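Multicopper oxidase (Aquifex aeolicus, PDB 6TTD) probably couples the one-electron oxidation of metal ions or, in this laboratory-evolved variant, laccase-type substrates to the four-electron reduction of dioxygen to water at its copper centres. Local coordinates at residues 239-244 with 364-369. Numbering follows the deposited sequence.
Sequences PYMDVE and MEFRVT
Strands 239-244 and 364-369 run parallel, their axes 4.5 Å apart at the closest point and inclined by 32°, and five backbone hydrogen bonds join them in the staggered pattern of parallel pairing, from Glu365 N to Pro239 O at one end to Thr369 N to Val243 O at the other. On one face of the pair Arg367 lays its guanidinium flat over the ring of Tyr240, the two planes only 3° apart. Arg367 CZ sits 3.7 Å from the ring centroid, a cation-pi stack, with NH1 over the middle of the ring. The arginine chain reaches there extended from CG to NE, and the guanidinium is held at its edge: Arg367 NE donates to the anti lone pair of Glu365 OE2 across 2.7 Å, a salt bridge nearly in the guanidinium plane, while a water accepts from Arg367 NH1 and donates to Asp242 OD1. Lys46 pairs with Glu365 OE1, so the carboxylate lies between two positive charges, which would probably favour its ionised form. Further along, the methyl of Thr369 packs on the carboxylate of Asp242, CG2 to CG 3.6 Å.

The reverse face is apolar. Phe366 receives Met241 CB and Val243 CG1 obliquely, CG1 lying 3.9 Å from Phe366 CD1. With CG anti to the backbone N (chi1 -175°) and an extended chain, Met241 places SD at the edge of the Phe366 ring, 5.4 Å from its centroid, a Met-aromatic contact. Met364 CE lies 3.9 Å from Met241 CB. Phe250 and Phe307 also meet the Phe366 ring. With strand 315-321 antiparallel on the far side of 361-370, this is parallel strand pairing within the beta-rich, cupredoxin-type architecture of multicopper oxidases, none of its residues being a copper ligand.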
ATOM      1  N   PRO A 239      10.099  -7.862 -16.332  1.00 17.90           N
ATOM      2  CA  PRO A 239       9.928  -6.659 -17.153  1.00 17.27           C
ATOM      3  C   PRO A 239      11.222  -5.863 -17.323  1.00 18.07           C
ATOM      4  O   PRO A 239      12.161  -5.963 -16.533  1.00 17.78           O
ATOM      5  CB  PRO A 239       8.879  -5.861 -16.372  1.00 16.04           C
ATOM      6  CG  PRO A 239       8.960  -6.441 -14.974  1.00 17.03           C
ATOM      7  CD  PRO A 239       9.679  -7.685 -14.933  1.00 15.20           C
ATOM      8  N   TYR A 240      11.267  -5.081 -18.405  1.00 14.68           N
ATOM      9  CA  TYR A 240      12.300  -4.076 -18.557  1.00 12.59           C
ATOM     10  C   TYR A 240      11.601  -2.772 -18.887  1.00 12.52           C
ATOM     11  O   TYR A 240      10.489  -2.756 -19.440  1.00 12.03           O
ATOM     12  CB  TYR A 240      13.320  -4.442 -19.672  1.00 13.16           C
ATOM     13  CG  TYR A 240      12.750  -4.261 -21.065  1.00 18.22           C
ATOM     14  CD1 TYR A 240      12.769  -3.021 -21.695  1.00 18.22           C
ATOM     15  CD2 TYR A 240      12.171  -5.347 -21.745  1.00 23.59           C
ATOM     16  CE1 TYR A 240      12.229  -2.870 -22.960  1.00 20.54           C
ATOM     17  CE2 TYR A 240      11.629  -5.213 -23.017  1.00 23.89           C
ATOM     18  CZ  TYR A 240      11.668  -3.978 -23.609  1.00 24.01           C
ATOM     19  OH  TYR A 240      11.109  -3.868 -24.843  1.00 26.87           O
ATOM     20  N   MET A 241      12.276  -1.666 -18.575  1.00 13.49           N
ATOM     21  CA  MET A 241      11.802  -0.364 -19.032  1.00 15.59           C
ATOM     22  C   MET A 241      12.967   0.432 -19.590  1.00 15.53           C
ATOM     23  O   MET A 241      14.015   0.516 -18.954  1.00 13.75           O
ATOM     24  CB  MET A 241      11.127   0.419 -17.910  1.00 16.27           C
ATOM     25  CG  MET A 241      10.533   1.695 -18.409  1.00 17.51           C
ATOM     26  SD  MET A 241      10.171   2.749 -16.980  1.00 22.78           S
ATOM     27  CE  MET A 241       9.977   4.348 -17.771  1.00 23.09           C
ATOM     28  N   ASP A 242      12.782   0.982 -20.788  1.00 16.08           N
ATOM     29  CA  ASP A 242      13.748   1.884 -21.396  1.00 17.38           C
ATOM     30  C   ASP A 242      13.709   3.235 -20.697  1.00 15.95           C
ATOM     31  O   ASP A 242      12.632   3.792 -20.488  1.00 13.88           O
ATOM     32  CB  ASP A 242      13.431   2.091 -22.883  1.00 14.97           C
ATOM     33  CG  ASP A 242      13.804   0.920 -23.733  1.00 20.40           C
ATOM     34  OD1 ASP A 242      14.394  -0.051 -23.230  1.00 21.61           O
ATOM     35  OD2 ASP A 242      13.570   0.988 -24.963  1.00 22.33           O
ATOM     36  N   VAL A 243      14.872   3.784 -20.370  1.00 14.17           N
ATOM     37  CA  VAL A 243      14.918   5.097 -19.741  1.00 13.54           C
ATOM     38  C   VAL A 243      16.006   5.923 -20.404  1.00 16.15           C
ATOM     39  O   VAL A 243      16.957   5.398 -20.987  1.00 15.98           O
ATOM     40  CB  VAL A 243      15.195   5.034 -18.209  1.00 14.99           C
ATOM     41  CG1 VAL A 243      14.153   4.260 -17.497  1.00 12.34           C
ATOM     42  CG2 VAL A 243      16.612   4.394 -17.946  1.00 12.99           C
ATOM     43  N   GLU A 244      15.872   7.234 -20.267  1.00 14.32           N
ATOM     44  CA  GLU A 244      16.905   8.179 -20.672  1.00 17.16           C
ATOM     45  C   GLU A 244      17.680   8.653 -19.449  1.00 16.66           C
ATOM     46  O   GLU A 244      17.238   8.486 -18.308  1.00 16.31           O
ATOM     47  CB  GLU A 244      16.267   9.379 -21.358  1.00 18.94           C
ATOM     48  CG  GLU A 244      15.187   8.988 -22.360  1.00 25.96           C
ATOM     49  CD  GLU A 244      14.633  10.220 -23.071  1.00 30.62           C
ATOM     50  OE1 GLU A 244      14.933  11.370 -22.685  1.00 31.18           O
ATOM     51  OE2 GLU A 244      13.936  10.041 -24.064  1.00 34.42           O
ATOM     52  N   MET A 364      13.060  -6.254 -11.822  1.00 14.52           N
ATOM     53  CA  MET A 364      12.922  -5.782 -13.205  1.00 14.77           C
ATOM     54  C   MET A 364      14.230  -5.087 -13.568  1.00 12.79           C
ATOM     55  O   MET A 364      15.142  -5.030 -12.747  1.00 15.34           O
ATOM     56  CB  MET A 364      11.727  -4.847 -13.355  1.00 13.53           C
ATOM     57  CG  MET A 364      11.968  -3.467 -12.690  1.00 16.70           C
ATOM     58  SD  MET A 364      10.658  -2.313 -13.125  1.00 21.30           S
ATOM     59  CE  MET A 364      11.029  -2.020 -14.851  1.00 17.55           C
ATOM     60  N   GLU A 365      14.330  -4.560 -14.789  1.00 14.96           N
ATOM     61  CA  GLU A 365      15.572  -3.890 -15.179  1.00 15.77           C
ATOM     62  C   GLU A 365      15.244  -2.637 -15.983  1.00 20.77           C
ATOM     63  O   GLU A 365      14.195  -2.546 -16.648  1.00 18.61           O
ATOM     64  CB  GLU A 365      16.531  -4.778 -15.994  1.00 16.76           C
ATOM     65  CG  GLU A 365      16.061  -5.042 -17.467  1.00 21.70           C
ATOM     66  CD  GLU A 365      16.973  -6.000 -18.248  1.00 24.96           C
ATOM     67  OE1 GLU A 365      17.501  -6.928 -17.595  1.00 25.57           O
ATOM     68  OE2 GLU A 365      17.160  -5.828 -19.488  1.00 24.46           O
ATOM     69  N   PHE A 366      16.118  -1.642 -15.834  1.00 15.79           N
ATOM     70  CA  PHE A 366      16.038  -0.392 -16.572  1.00 14.65           C
ATOM     71  C   PHE A 366      17.167  -0.408 -17.588  1.00 16.46           C
ATOM     72  O   PHE A 366      18.307  -0.768 -17.267  1.00 18.69           O
ATOM     73  CB  PHE A 366      16.141   0.810 -15.639  1.00 14.29           C
ATOM     74  CG  PHE A 366      15.039   0.857 -14.620  1.00 16.14           C
ATOM     75  CD1 PHE A 366      13.771   1.334 -14.961  1.00 14.50           C
ATOM     76  CD2 PHE A 366      15.247   0.352 -13.340  1.00 17.70           C
ATOM     77  CE1 PHE A 366      12.737   1.359 -14.002  1.00 16.99           C
ATOM     78  CE2 PHE A 366      14.215   0.348 -12.357  1.00 15.50           C
ATOM     79  CZ  PHE A 366      12.967   0.853 -12.690  1.00 17.18           C
ATOM     80  N   ARG A 367      16.824  -0.082 -18.810  1.00 15.51           N
ATOM     81  CA  ARG A 367      17.781   0.004 -19.890  1.00 14.23           C
ATOM     82  C   ARG A 367      17.964   1.476 -20.283  1.00 12.95           C
ATOM     83  O   ARG A 367      17.021   2.125 -20.783  1.00 13.22           O
ATOM     84  CB  ARG A 367      17.296  -0.847 -21.059  1.00 15.23           C
ATOM     85  CG  ARG A 367      17.134  -2.367 -20.719  1.00 18.56           C
ATOM     86  CD  ARG A 367      16.454  -3.078 -21.899  1.00 18.34           C
ATOM     87  NE  ARG A 367      16.240  -4.493 -21.638  1.00 20.18           N
ATOM     88  CZ  ARG A 367      15.704  -5.330 -22.518  1.00 18.43           C
ATOM     89  NH1 ARG A 367      15.313  -4.888 -23.712  1.00 17.90           N
ATOM     90  NH2 ARG A 367      15.571  -6.606 -22.212  1.00 19.58           N
ATOM     91  N   VAL A 368      19.196   1.967 -20.123  1.00 13.35           N
ATOM     92  CA  VAL A 368      19.551   3.363 -20.408  1.00 13.74           C
ATOM     93  C   VAL A 368      19.850   3.488 -21.903  1.00 19.38           C
ATOM     94  O   VAL A 368      20.902   3.076 -22.392  1.00 20.10           O
ATOM     95  CB  VAL A 368      20.720   3.834 -19.548  1.00 12.51           C
ATOM     96  CG1 VAL A 368      20.980   5.311 -19.771  1.00 13.79           C
ATOM     97  CG2 VAL A 368      20.430   3.558 -18.039  1.00 15.90           C
ATOM     98  N   THR A 369      18.917   4.029 -22.652  1.00 21.13           N
ATOM     99  CA  THR A 369      19.066   3.917 -24.091  1.00 23.33           C
ATOM    100  C   THR A 369      19.665   5.159 -24.733  1.00 25.85           C
ATOM    101  O   THR A 369      20.245   5.066 -25.828  1.00 25.69           O
ATOM    102  CB  THR A 369      17.686   3.637 -24.728  1.00 25.94           C
ATOM    103  OG1 THR A 369      16.824   4.754 -24.484  1.00 29.80           O
ATOM    104  CG2 THR A 369      17.061   2.378 -24.184  1.00 25.25           C
TER
HETATM  105  O   HOH W   1      14.967  -2.241 -24.865  1.00 23.69           O